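Local coordinates for protein NDP-rhamnosyltransferase (Saccharopolyspora spinosa, PDB 3TSA) that is a glycosyltransferase of the GT-B fold, with two Rossmann-like domains facing each other across a cleft, at residues T13-M16 and A17-P20; F71-P74 and A75-Q78; R85-W88 and E89-A92; L100-L103 and P104-R108; A378-R381 and T382-T386. One frame throughout, in Å; residues are numbered along the deposited sequence.

Interaction 1: T13-M16 and A17-P20; sequences THLM and AMVP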
loop_
_atom_site.group_PDB
_atom_site.type_symbol
_atom_site.label_atom_id
_atom_site.label_comp_id
_atom_site.label_asym_id
_atom_site.label_seq_id
_atom_site.Cartn_x
_atom_site.Cartn_y
_atom_site.Cartn_z
ATOM N N THR A 13 8.245 7.967 -10.166
ATOM C CA THR A 13 7.077 8.882 -10.142
ATOM C C THR A 13 5.891 8.383 -10.989
ATOM O O THR A 13 4.751 8.649 -10.648
ATOM C CB THR A 13 7.380 10.325 -10.587
ATOM O OG1 THR A 13 7.811 10.329 -11.939
ATOM C CG2 THR A 13 8.451 10.975 -9.734
ATOM N N HIS A 14 6.175 7.703 -12.079
ATOM C CA HIS A 14 5.090 7.209 -12.958
ATOM C C HIS A 14 4.351 6.041 -12.284
ATOM O O HIS A 14 3.144 5.883 -12.530
ATOM C CB HIS A 14 5.638 6.709 -14.258
ATOM C CG HIS A 14 6.215 7.805 -15.116
ATOM N ND1 HIS A 14 6.003 7.877 -16.467
ATOM C CD2 HIS A 14 7.064 8.829 -14.807
ATOM C CE1 HIS A 14 6.692 8.910 -16.959
ATOM N NE2 HIS A 14 7.335 9.501 -15.971
ATOM N N LEU A 15 5.092 5.217 -11.529
ATOM C CA LEU A 15 4.447 4.124 -10.766
ATOM C C LEU A 15 3.666 4.713 -9.562
ATOM O O LEU A 15 2.495 4.352 -9.301
ATOM C CB LEU A 15 5.461 3.056 -10.293
ATOM C CG LEU A 15 4.829 2.007 -9.367
ATOM C CD1 LEU A 15 3.610 1.325 -9.982
ATOM C CD2 LEU A 15 5.915 0.908 -9.096
ATOM N N MET A 16 4.288 5.679 -8.871
ATOM C CA MET A 16 3.567 6.297 -7.757
ATOM C C MET A 16 2.235 6.907 -8.169
ATOM O O MET A 16 1.284 6.876 -7.385
ATOM C CB MET A 16 4.458 7.341 -7.054
ATOM C CG MET A 16 5.490 6.640 -6.064
ATOM S SD MET A 16 6.755 7.841 -5.688
ATOM C CE MET A 16 5.933 8.533 -4.271
ATOM N N ALA A 17 2.177 7.482 -9.384
ATOM C CA ALA A 17 0.944 8.075 -9.914
ATOM C C ALA A 17 -0.166 6.993 -10.035
ATOM O O ALA A 17 -1.296 7.341 -10.035
ATOM C CB ALA A 17 1.187 8.671 -11.311
ATOM N N MET A 18 0.212 5.699 -10.090
ATOM C CA MET A 18 -0.785 4.624 -10.251
ATOM C C MET A 18 -1.094 3.945 -8.932
ATOM O O MET A 18 -1.938 3.060 -8.885
ATOM C CB MET A 18 -0.254 3.566 -11.197
ATOM C CG MET A 18 -0.060 4.222 -12.584
ATOM S SD MET A 18 0.043 3.035 -13.906
ATOM C CE MET A 18 1.580 2.565 -13.481
ATOM N N VAL A 19 -0.378 4.318 -7.871
ATOM C CA VAL A 19 -0.495 3.483 -6.632
ATOM C C VAL A 19 -1.918 3.482 -6.001
ATOM O O VAL A 19 -2.455 2.381 -5.712
ATOM C CB VAL A 19 0.606 3.843 -5.623
ATOM C CG1 VAL A 19 0.185 3.504 -4.197
ATOM C CG2 VAL A 19 1.969 3.229 -5.943
ATOM N N PRO A 20 -2.564 4.651 -5.873
ATOM C CA PRO A 20 -3.898 4.698 -5.307
ATOM C C PRO A 20 -4.887 3.838 -6.145
ATOM O O PRO A 20 -5.815 3.172 -5.556
ATOM C CB PRO A 20 -4.227 6.199 -5.410
ATOM C CG PRO A 20 -2.870 6.809 -5.076
ATOM C CD PRO A 20 -1.936 5.994 -5.872
#
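Helix 12-16 ends in a type I beta turn from Met16 to Val19, closed by Val19 N donating to Met16 O at 3.1 Å. One residue earlier, Met18 N bonds to Leu15 O at 2.8 Å. Ala17 N still makes a full helical bond, to Thr13 O at 3.1 Å. The bond geometry follows this change of register. Ala17 N is tilted from the plane of its carbonyl, while Met18 N and Val19 N stand well above the planes of theirs.

Side chains pack along the bend. Met18 CG sits beside its backbone N (chi1 -63°), which lays it 3.6 Å from His14 O. The chain then bends at the sulfur, and CE comes to 4.2 Å from Leu15 CD1, methyl end to methyl end. Val19 CG2 leans on Leu15 O at 3.6 Å. Pro20 has no N-H to offer, and its CD lies 3.7 Å from Met16 O.

Leu15 is covered by Leu40 and Ala44 of helix 38-46. His14 points elsewhere, its ND1 hydrogen-bonded to Asp121 and its ring against Trp143. The bend joins helix 12-16 to helix 19-27, after strand 3-7 of the N-terminal Rossmann-like domain. Its chemistry implies a change of direction paid for by shorter-range bonds: Thr13 O, Leu15 O and Met16 O accept N-H groups, while His14 O is lined by Ala17 CB and Met18 CG.

Interaction 2: F71-P74 and A75-Q78; sequences FPNP and AFGQ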
loop_
_atom_site.group_PDB
_atom_site.type_symbol
_atom_site.label_atom_id
_atom_site.label_comp_id
_atom_site.label_asym_id
_atom_site.label_seq_id
_atom_site.Cartn_x
_atom_site.Cartn_y
_atom_site.Cartn_z
ATOM N N PHE A 71 20.870 20.675 -18.103
ATOM C CA PHE A 71 19.537 20.993 -17.681
ATOM C C PHE A 71 19.571 22.326 -17.038
ATOM O O PHE A 71 20.616 22.715 -16.454
ATOM C CB PHE A 71 19.096 19.940 -16.631
ATOM C CG PHE A 71 18.914 18.555 -17.239
ATOM C CD1 PHE A 71 19.919 17.634 -17.160
ATOM C CD2 PHE A 71 17.754 18.244 -17.988
ATOM C CE1 PHE A 71 19.775 16.376 -17.781
ATOM C CE2 PHE A 71 17.621 17.033 -18.643
ATOM C CZ PHE A 71 18.601 16.064 -18.501
ATOM N N PRO A 72 18.428 23.054 -17.035
ATOM C CA PRO A 72 17.182 22.706 -17.734
ATOM C C PRO A 72 17.319 22.662 -19.204
ATOM O O PRO A 72 18.169 23.321 -19.785
ATOM C CB PRO A 72 16.210 23.813 -17.312
ATOM C CG PRO A 72 17.094 25.057 -17.065
ATOM C CD PRO A 72 18.418 24.429 -16.488
ATOM N N ASN A 73 16.503 21.850 -19.850
ATOM C CA ASN A 73 16.468 21.796 -21.325
ATOM C C ASN A 73 15.083 22.179 -21.856
ATOM O O ASN A 73 14.212 21.290 -22.053
ATOM C CB ASN A 73 16.850 20.388 -21.826
ATOM C CG ASN A 73 17.088 20.400 -23.332
ATOM O OD1 ASN A 73 16.635 21.349 -24.018
ATOM N ND2 ASN A 73 17.649 19.324 -23.863
ATOM N N PRO A 74 14.840 23.485 -22.106
ATOM C CA PRO A 74 13.546 23.979 -22.571
ATOM C C PRO A 74 13.037 23.343 -23.869
ATOM O O PRO A 74 11.826 23.409 -24.175
ATOM C CB PRO A 74 13.830 25.492 -22.861
ATOM C CG PRO A 74 14.890 25.829 -21.849
ATOM C CD PRO A 74 15.813 24.596 -21.908
ATOM N N ALA A 75 13.937 22.710 -24.643
ATOM C CA ALA A 75 13.468 22.148 -25.912
ATOM C C ALA A 75 12.450 21.015 -25.642
ATOM O O ALA A 75 11.601 20.714 -26.466
ATOM C CB ALA A 75 14.681 21.647 -26.771
ATOM N N PHE A 76 12.455 20.452 -24.441
ATOM C CA PHE A 76 11.320 19.535 -24.166
ATOM C C PHE A 76 9.973 20.135 -24.233
ATOM O O PHE A 76 8.961 19.425 -24.519
ATOM C CB PHE A 76 11.446 18.788 -22.776
ATOM C CG PHE A 76 12.435 17.706 -22.745
ATOM C CD1 PHE A 76 12.134 16.426 -23.205
ATOM C CD2 PHE A 76 13.699 17.961 -22.155
ATOM C CE1 PHE A 76 13.117 15.429 -23.149
ATOM C CE2 PHE A 76 14.719 16.959 -22.082
ATOM C CZ PHE A 76 14.424 15.678 -22.582
ATOM N N GLY A 77 9.884 21.420 -23.936
ATOM C CA GLY A 77 8.612 22.107 -24.021
ATOM C C GLY A 77 8.414 22.880 -25.320
ATOM O O GLY A 77 7.563 23.782 -25.441
ATOM N N GLN A 78 9.176 22.496 -26.334
ATOM C CA GLN A 78 9.147 23.175 -27.642
ATOM C C GLN A 78 8.984 22.136 -28.759
ATOM O O GLN A 78 9.917 21.951 -29.556
ATOM C CB GLN A 78 10.419 24.044 -27.836
ATOM C CG GLN A 78 10.522 25.124 -26.676
ATOM C CD GLN A 78 11.843 25.823 -26.646
ATOM O OE1 GLN A 78 12.828 25.314 -27.171
ATOM N NE2 GLN A 78 11.894 26.956 -25.938
#
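Gly77 N donates to Pro74 O at 2.8 Å and closes a tight turn. Its N-H comes from above the plane of the Pro74 carbonyl. Gln78 curls back over the same oxygen, with CG 3.3 Å from Pro74 O. Its side chain then runs on extended, and NE2 ends 3.9 Å from Pro74 CB, a plain packing contact.

Asn73 grips the start of the turn with two oxygens. Its side-chain OD1 takes the N-H of Ala75 at 3.1 Å. Its backbone O takes the N-H of Phe76, also at 3.1 Å, in a fairly straight bond of 163°. The torsion explains the first of these: CG stands trans to the amide nitrogen of Asn73 (chi1 -169°), which swings OD1 forward along the chain. The same oxygen lies against Ala75 CB.

Phe76 packs back onto Asn73. The two side chains cross at about a right angle, with amide and ring planes 71° apart. Asn73 CB is 4.0 Å from Phe76 CD2. Asn73 O sits at the ring edge, near its plane, with CD2 the nearest ring atom at 3.4 Å.

Several neighbours belong to the C-terminal half of the chain. The Phe76 ring meets Phe316, Gly77 O bonds to Arg323, and the backbone of Asn73 bonds to that of Gln314. The loop thus joins the two halves of the GT-B fold. Locally, the Asn73 side-chain and main-chain bonds together form an Asx motif, an Asx turn overlaid on a turn of 3-10 type.

Interaction 3: R85-W88 and E89-A92; sequences RQLW and EQTA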
loop_
_atom_site.group_PDB
_atom_site.type_symbol
_atom_site.label_atom_id
_atom_site.label_comp_id
_atom_site.label_asym_id
_atom_site.label_seq_id
_atom_site.Cartn_x
_atom_site.Cartn_y
_atom_site.Cartn_z
ATOM N N ARG A 85 11.387 18.155 -31.266
ATOM C CA ARG A 85 11.017 16.908 -31.984
ATOM C C ARG A 85 12.082 15.850 -31.781
ATOM O O ARG A 85 11.725 14.706 -31.475
ATOM C CB ARG A 85 10.779 17.101 -33.500
ATOM C CG ARG A 85 9.625 17.953 -33.825
ATOM C CD ARG A 85 9.173 17.803 -35.315
ATOM N NE ARG A 85 8.438 19.008 -35.758
ATOM C CZ ARG A 85 7.243 19.431 -35.293
ATOM N NH1 ARG A 85 6.679 20.540 -35.810
ATOM N NH2 ARG A 85 6.597 18.778 -34.321
ATOM N N GLN A 86 13.376 16.172 -31.949
ATOM C CA GLN A 86 14.434 15.141 -31.784
ATOM C C GLN A 86 14.471 14.544 -30.388
ATOM O O GLN A 86 14.699 13.343 -30.216
ATOM C CB GLN A 86 15.820 15.761 -31.983
ATOM C CG GLN A 86 16.292 15.865 -33.429
ATOM C CD GLN A 86 17.793 16.265 -33.473
ATOM O OE1 GLN A 86 18.500 16.030 -34.451
ATOM N NE2 GLN A 86 18.261 16.869 -32.392
ATOM N N LEU A 87 14.290 15.384 -29.357
ATOM C CA LEU A 87 14.306 14.850 -27.995
ATOM C C LEU A 87 13.201 13.864 -27.820
ATOM O O LEU A 87 13.456 12.808 -27.250
ATOM C CB LEU A 87 14.126 15.927 -26.938
ATOM C CG LEU A 87 15.309 16.842 -26.582
ATOM C CD1 LEU A 87 14.691 17.930 -25.659
ATOM C CD2 LEU A 87 16.471 16.152 -25.887
ATOM N N TRP A 88 11.976 14.243 -28.230
ATOM C CA TRP A 88 10.816 13.359 -28.020
ATOM C C TRP A 88 10.927 12.141 -28.951
ATOM O O TRP A 88 10.599 11.039 -28.530
ATOM C CB TRP A 88 9.507 14.102 -28.197
ATOM C CG TRP A 88 9.262 15.010 -27.021
ATOM C CD1 TRP A 88 9.490 16.360 -26.930
ATOM C CD2 TRP A 88 8.722 14.594 -25.773
ATOM N NE1 TRP A 88 9.129 16.802 -25.661
ATOM C CE2 TRP A 88 8.653 15.740 -24.934
ATOM C CE3 TRP A 88 8.313 13.351 -25.273
ATOM C CZ2 TRP A 88 8.187 15.654 -23.594
ATOM C CZ3 TRP A 88 7.820 13.263 -24.006
ATOM C CH2 TRP A 88 7.717 14.401 -23.175
ATOM N N GLU A 89 11.455 12.321 -30.158
ATOM C CA GLU A 89 11.664 11.136 -31.055
ATOM C C GLU A 89 12.704 10.150 -30.486
ATOM O O GLU A 89 12.519 8.895 -30.564
ATOM C CB GLU A 89 11.967 11.580 -32.514
ATOM C CG GLU A 89 10.739 12.266 -33.177
ATOM C CD GLU A 89 11.054 12.853 -34.543
ATOM O OE1 GLU A 89 12.226 13.237 -34.796
ATOM O OE2 GLU A 89 10.124 12.932 -35.348
ATOM N N GLN A 90 13.774 10.681 -29.867
ATOM C CA GLN A 90 14.824 9.812 -29.282
ATOM C C GLN A 90 14.268 9.057 -28.058
ATOM O O GLN A 90 14.535 7.846 -27.849
ATOM C CB GLN A 90 16.100 10.639 -28.996
ATOM C CG GLN A 90 17.020 10.254 -27.785
ATOM C CD GLN A 90 17.607 11.561 -27.018
ATOM O OE1 GLN A 90 17.940 12.612 -27.642
ATOM N NE2 GLN A 90 17.705 11.474 -25.678
ATOM N N THR A 91 13.438 9.743 -27.254
ATOM C CA THR A 91 12.750 9.066 -26.180
ATOM C C THR A 91 11.954 7.872 -26.680
ATOM O O THR A 91 12.088 6.760 -26.111
ATOM C CB THR A 91 11.790 10.031 -25.400
ATOM O OG1 THR A 91 12.605 11.086 -24.906
ATOM C CG2 THR A 91 11.201 9.305 -24.197
ATOM N N ALA A 92 11.138 8.091 -27.720
ATOM C CA ALA A 92 10.327 7.008 -28.260
ATOM C C ALA A 92 11.251 5.922 -28.838
ATOM O O ALA A 92 11.023 4.709 -28.639
ATOM C CB ALA A 92 9.383 7.513 -29.321
#
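Arg85 and Glu89 lie one turn apart on helix 82-113, a long alpha-helix of the N-terminal Rossmann-like domain. Glu89 N donates to Arg85 O at 2.7 Å, almost in line with the carbonyl. Gln90 N repeats the pattern to Gln86 O at 2.8 Å, and Thr91 N and Ala92 N continue it to Leu87 O and Trp88 O. These are regular i to i+4 bonds.

The side chains start close to these carbonyls. Glu89 CG lies beside its own backbone N (chi1 -67°), only 3.1 Å from Arg85 O. The carboxylate then extends past Arg85 without forming a salt bridge: Arg85 NE and Glu89 OE2 are 6.3 Å apart. Gln90 CB rests 3.3 Å from Gln86 O. Further along, Leu87 CD2 comes to 4.2 Å from Gln90 OE1, a loose contact of a methyl with an amide oxygen.

Further out, Leu87 packs against Asn73 and Phe76 of the preceding loop, and Trp88 NE1 hydrogen-bonds to Phe76 O, which gives the buried indole its N-H partner there. On helix 151-166, Trp88 and Glu89 touch Pro151, and Ala92 packs on Phe152 and Arg155. The helix touches both the loop before it and helix 151-166.

The Thr91 hydroxyl lies back along the helix itself. Thr91 CB is 3.5 Å from Trp88 O. With OG1 placed beside the backbone N (chi1 -58°), Thr91 OG1 lies 3.0 Å from Leu87 O, the oxygen that accepts Thr91 N.

Interaction 4: L100-L103 and P104-R108; sequences LDQL and PEYLR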
loop_
_atom_site.group_PDB
_atom_site.type_symbol
_atom_site.label_atom_id
_atom_site.label_comp_id
_atom_site.label_asym_id
_atom_site.label_seq_id
_atom_site.Cartn_x
_atom_site.Cartn_y
_atom_site.Cartn_z
ATOM N N LEU A 100 11.185 -4.118 -27.621
ATOM C CA LEU A 100 11.667 -5.278 -28.349
ATOM C C LEU A 100 12.672 -6.090 -27.538
ATOM O O LEU A 100 12.651 -7.311 -27.579
ATOM C CB LEU A 100 12.293 -4.884 -29.693
ATOM C CG LEU A 100 11.340 -4.336 -30.775
ATOM C CD1 LEU A 100 12.142 -3.881 -31.947
ATOM C CD2 LEU A 100 10.362 -5.483 -31.167
ATOM N N ASP A 101 13.485 -5.421 -26.761
ATOM C CA ASP A 101 14.388 -6.184 -25.876
ATOM C C ASP A 101 13.673 -7.006 -24.849
ATOM O O ASP A 101 14.107 -8.134 -24.561
ATOM C CB ASP A 101 15.388 -5.249 -25.161
ATOM C CG ASP A 101 16.425 -4.620 -26.116
ATOM O OD1 ASP A 101 16.528 -4.972 -27.322
ATOM O OD2 ASP A 101 17.103 -3.694 -25.641
ATOM N N GLN A 102 12.582 -6.466 -24.278
ATOM C CA GLN A 102 11.901 -7.073 -23.122
ATOM C C GLN A 102 10.696 -7.882 -23.458
ATOM O O GLN A 102 10.063 -8.492 -22.587
ATOM C CB GLN A 102 11.385 -5.967 -22.213
ATOM C CG GLN A 102 12.476 -5.143 -21.586
ATOM C CD GLN A 102 11.886 -3.970 -20.873
ATOM O OE1 GLN A 102 10.766 -3.518 -21.198
ATOM N NE2 GLN A 102 12.620 -3.458 -19.902
ATOM N N LEU A 103 10.313 -7.865 -24.716
ATOM C CA LEU A 103 9.096 -8.609 -25.115
ATOM C C LEU A 103 9.002 -10.099 -24.640
ATOM O O LEU A 103 7.932 -10.590 -24.202
ATOM C CB LEU A 103 8.965 -8.488 -26.638
ATOM C CG LEU A 103 7.574 -8.823 -27.118
ATOM C CD1 LEU A 103 6.353 -8.331 -26.268
ATOM C CD2 LEU A 103 7.317 -8.537 -28.644
ATOM N N PRO A 104 10.093 -10.857 -24.800
ATOM C CA PRO A 104 10.052 -12.265 -24.418
ATOM C C PRO A 104 9.723 -12.422 -22.928
ATOM O O PRO A 104 8.948 -13.330 -22.583
ATOM C CB PRO A 104 11.490 -12.790 -24.750
ATOM C CG PRO A 104 12.001 -11.898 -25.785
ATOM C CD PRO A 104 11.346 -10.498 -25.502
ATOM N N GLU A 105 10.306 -11.555 -22.075
ATOM C CA GLU A 105 9.988 -11.662 -20.624
ATOM C C GLU A 105 8.535 -11.346 -20.373
ATOM O O GLU A 105 7.899 -12.027 -19.521
ATOM C CB GLU A 105 10.830 -10.732 -19.811
ATOM C CG GLU A 105 12.200 -11.237 -19.581
ATOM C CD GLU A 105 13.013 -10.100 -19.083
ATOM O OE1 GLU A 105 13.444 -9.263 -19.937
ATOM O OE2 GLU A 105 13.153 -10.009 -17.827
ATOM N N TYR A 106 7.989 -10.320 -21.058
ATOM C CA TYR A 106 6.569 -9.933 -20.812
ATOM C C TYR A 106 5.641 -10.971 -21.326
ATOM O O TYR A 106 4.586 -11.232 -20.744
ATOM C CB TYR A 106 6.211 -8.515 -21.374
ATOM C CG TYR A 106 6.744 -7.329 -20.509
ATOM C CD1 TYR A 106 5.894 -6.606 -19.608
ATOM C CD2 TYR A 106 8.082 -6.952 -20.570
ATOM C CE1 TYR A 106 6.431 -5.481 -18.841
ATOM C CE2 TYR A 106 8.595 -5.882 -19.828
ATOM C CZ TYR A 106 7.766 -5.170 -18.957
ATOM O OH TYR A 106 8.333 -4.142 -18.220
ATOM N N LEU A 107 6.019 -11.624 -22.441
ATOM C CA LEU A 107 5.118 -12.671 -22.955
ATOM C C LEU A 107 5.122 -13.885 -22.028
ATOM O O LEU A 107 4.077 -14.447 -21.790
ATOM C CB LEU A 107 5.536 -13.095 -24.365
ATOM C CG LEU A 107 5.267 -12.056 -25.473
ATOM C CD1 LEU A 107 6.058 -12.540 -26.703
ATOM C CD2 LEU A 107 3.803 -12.056 -25.758
ATOM N N ARG A 108 6.296 -14.211 -21.471
ATOM C CA ARG A 108 6.381 -15.322 -20.469
ATOM C C ARG A 108 5.506 -15.032 -19.243
ATOM O O ARG A 108 4.752 -15.880 -18.754
ATOM C CB ARG A 108 7.834 -15.555 -20.041
ATOM C CG ARG A 108 8.530 -16.458 -21.092
ATOM C CD ARG A 108 10.036 -16.288 -21.138
ATOM N NE ARG A 108 10.683 -16.074 -19.854
ATOM C CZ ARG A 108 11.770 -15.321 -19.683
ATOM N NH1 ARG A 108 12.354 -14.706 -20.729
ATOM N NH2 ARG A 108 12.276 -15.184 -18.455
HETATM O O HOH W 1 13.179 -10.197 -22.659
#
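Helix 82-113 is kinked at Pro104, whose ring presses on Leu103. The Leu103 CB to Pro104 CD distance of 3.3 Å is tight. Pro104 has no N-H, and the regular i to i+4 bonding is interrupted at 104 and 105. Glu105 N gives its hydrogen bond to a water, at 3.2 Å. The same water donates to Asp101 O and to Glu105 OE1, bridging the two turns.

Regular bonding then resumes. Tyr106 N donates to Gln102 O at 3.2 Å, and Leu107 N to Leu103 O at 2.8 Å.

Gln102 and Tyr106 lie side by side and point the same way, with amide and ring planes 39° apart. Gln102 OE1 is 3.5 Å from Tyr106 CE2. Gln102 O lies at the ring edge, in its plane, near CD2. On another flank, Leu103 CG stands opposite its own N (chi1 -162°), which carries CD1 to 4.0 Å from Leu107 CG.

Leu103 and Tyr106 are both buried, and both touch Ile126. This is the pattern of a proline-kinked helix of the Rossmann-like N-terminal domain, with its Leu103 and Tyr106 side packed on helix 125-133.

Interaction 5: A378-R381 and T382-T386; sequences ALVR and TLENT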
loop_
_atom_site.group_PDB
_atom_site.type_symbol
_atom_site.label_atom_id
_atom_site.label_comp_id
_atom_site.label_asym_id
_atom_site.label_seq_id
_atom_site.Cartn_x
_atom_site.Cartn_y
_atom_site.Cartn_z
ATOM N N ALA A 378 -13.978 4.804 -7.663
ATOM C CA ALA A 378 -15.007 4.885 -8.658
ATOM C C ALA A 378 -14.590 4.381 -10.046
ATOM O O ALA A 378 -15.397 3.839 -10.753
ATOM C CB ALA A 378 -15.595 6.322 -8.689
ATOM N N LEU A 379 -13.312 4.458 -10.402
ATOM C CA LEU A 379 -12.839 3.948 -11.629
ATOM C C LEU A 379 -12.815 2.451 -11.688
ATOM O O LEU A 379 -12.738 1.924 -12.793
ATOM C CB LEU A 379 -11.405 4.462 -12.009
ATOM C CG LEU A 379 -11.370 5.772 -12.827
ATOM C CD1 LEU A 379 -11.889 5.566 -14.209
ATOM C CD2 LEU A 379 -12.111 6.916 -12.093
ATOM N N VAL A 380 -12.734 1.741 -10.549
ATOM C CA VAL A 380 -12.679 0.278 -10.632
ATOM C C VAL A 380 -13.801 -0.347 -11.522
ATOM O O VAL A 380 -13.517 -1.201 -12.356
ATOM C CB VAL A 380 -12.729 -0.340 -9.219
ATOM C CG1 VAL A 380 -12.739 -1.892 -9.322
ATOM C CG2 VAL A 380 -11.502 0.166 -8.435
ATOM N N ARG A 381 -15.025 0.161 -11.432
ATOM C CA ARG A 381 -16.128 -0.225 -12.338
ATOM C C ARG A 381 -15.827 -0.011 -13.831
ATOM O O ARG A 381 -16.083 -0.902 -14.681
ATOM C CB ARG A 381 -17.415 0.513 -11.908
ATOM C CG ARG A 381 -18.534 0.484 -12.905
ATOM C CD ARG A 381 -19.168 -0.899 -13.138
ATOM N NE ARG A 381 -20.024 -1.350 -12.031
ATOM C CZ ARG A 381 -21.088 -0.691 -11.560
ATOM N NH1 ARG A 381 -21.798 -1.204 -10.554
ATOM N NH2 ARG A 381 -21.433 0.489 -12.076
ATOM N N THR A 382 -15.294 1.148 -14.181
ATOM C CA THR A 382 -14.903 1.364 -15.548
ATOM C C THR A 382 -13.932 0.286 -16.012
ATOM O O THR A 382 -14.080 -0.225 -17.127
ATOM C CB THR A 382 -14.359 2.797 -15.763
ATOM O OG1 THR A 382 -15.326 3.663 -15.198
ATOM C CG2 THR A 382 -14.226 3.121 -17.199
ATOM N N LEU A 383 -12.984 -0.094 -15.147
ATOM C CA LEU A 383 -11.979 -1.072 -15.545
ATOM C C LEU A 383 -12.646 -2.443 -15.704
ATOM O O LEU A 383 -12.308 -3.212 -16.604
ATOM C CB LEU A 383 -10.855 -1.145 -14.463
ATOM C CG LEU A 383 -10.022 0.153 -14.310
ATOM C CD1 LEU A 383 -8.784 0.038 -13.402
ATOM C CD2 LEU A 383 -9.544 0.519 -15.589
ATOM N N GLU A 384 -13.568 -2.738 -14.792
ATOM C CA GLU A 384 -14.330 -4.031 -14.756
ATOM C C GLU A 384 -15.022 -4.181 -16.114
ATOM O O GLU A 384 -15.033 -5.288 -16.679
ATOM C CB GLU A 384 -15.337 -4.062 -13.571
ATOM C CG GLU A 384 -14.636 -4.263 -12.130
ATOM C CD GLU A 384 -15.634 -4.204 -10.945
ATOM O OE1 GLU A 384 -16.814 -3.969 -11.305
ATOM O OE2 GLU A 384 -15.262 -4.342 -9.706
ATOM N N ASN A 385 -15.557 -3.076 -16.643
ATOM C CA ASN A 385 -16.337 -3.121 -17.918
ATOM C C ASN A 385 -15.492 -3.241 -19.168
ATOM O O ASN A 385 -16.011 -3.650 -20.218
ATOM C CB ASN A 385 -17.271 -1.918 -18.058
ATOM C CG ASN A 385 -18.342 -1.890 -17.008
ATOM O OD1 ASN A 385 -18.582 -2.871 -16.310
ATOM N ND2 ASN A 385 -18.996 -0.747 -16.875
ATOM N N THR A 386 -14.197 -2.916 -19.028
ATOM C CA THR A 386 -13.198 -2.959 -20.085
ATOM C C THR A 386 -12.478 -4.318 -20.047
ATOM O O THR A 386 -12.266 -4.947 -21.112
ATOM C CB THR A 386 -12.173 -1.815 -19.836
ATOM O OG1 THR A 386 -12.850 -0.551 -19.714
ATOM C CG2 THR A 386 -11.050 -1.738 -20.864
#
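This is a helical i to i+4 contact, Val380 with Glu384 among its pairs, on the C-terminal helix 376-385. Glu384 N donates to Val380 O at 2.9 Å. Leu383 N bonds to Leu379 O at 3.1 Å, and Asn385 N to Arg381 O at 3.0 Å.

Val380 CG1 comes to 3.5 Å from Glu384 OE2, an apolar methyl beside a carboxylate oxygen. That oxygen is hydrogen-bonded to His30. Leu379 CD1 lies alongside Thr382 CB at 4.0 Å, the two side chains pointing the same way.

Leu383 packs on Leu21 and Leu25 of helix 19-27 and on Val139, while Leu379 touches Leu179 of strand 177-180. The C-terminal helix thus covers the N-terminal Rossmann-like domain, the crossover characteristic of GT-B enzymes.

On the exposed side, the Arg381 chain bends at chi2 (68°) and chi3, which lays CD 3.7 Å from Asn385 ND2. The guanidinium and amide planes are nearly parallel, 10° apart. Arg381 NE stays 4.2 Å from Glu384 OE1, too far for a salt bridge. At the end of the helix Thr386 OG1 donates to Thr382 O at 2.9 Å.

Overall arrangement
Interactions 2 and 3 touch each other, the first in a surface loop and the second on helix 82-113. Interaction 4 uses the same helix, its centre about 23 Å from that of interaction 3. Interaction 1 lies nearest the centre of the chain, about 8 Å from it. Interactions 1, 3, 4 and 5 are all partly buried; interaction 2 is a surface contact. Trp88, Leu103, Tyr106 and Leu383 lie on the buried sides of the helices. Chemically, interactions 3 and 5 are regular helix, interaction 4 is a helix mended by water, interaction 1 is a helix end running into a turn and interaction 2 a 3-10 turn. Interactions 2 and 5 both link the C-terminal part of the chain to the N-terminal domain.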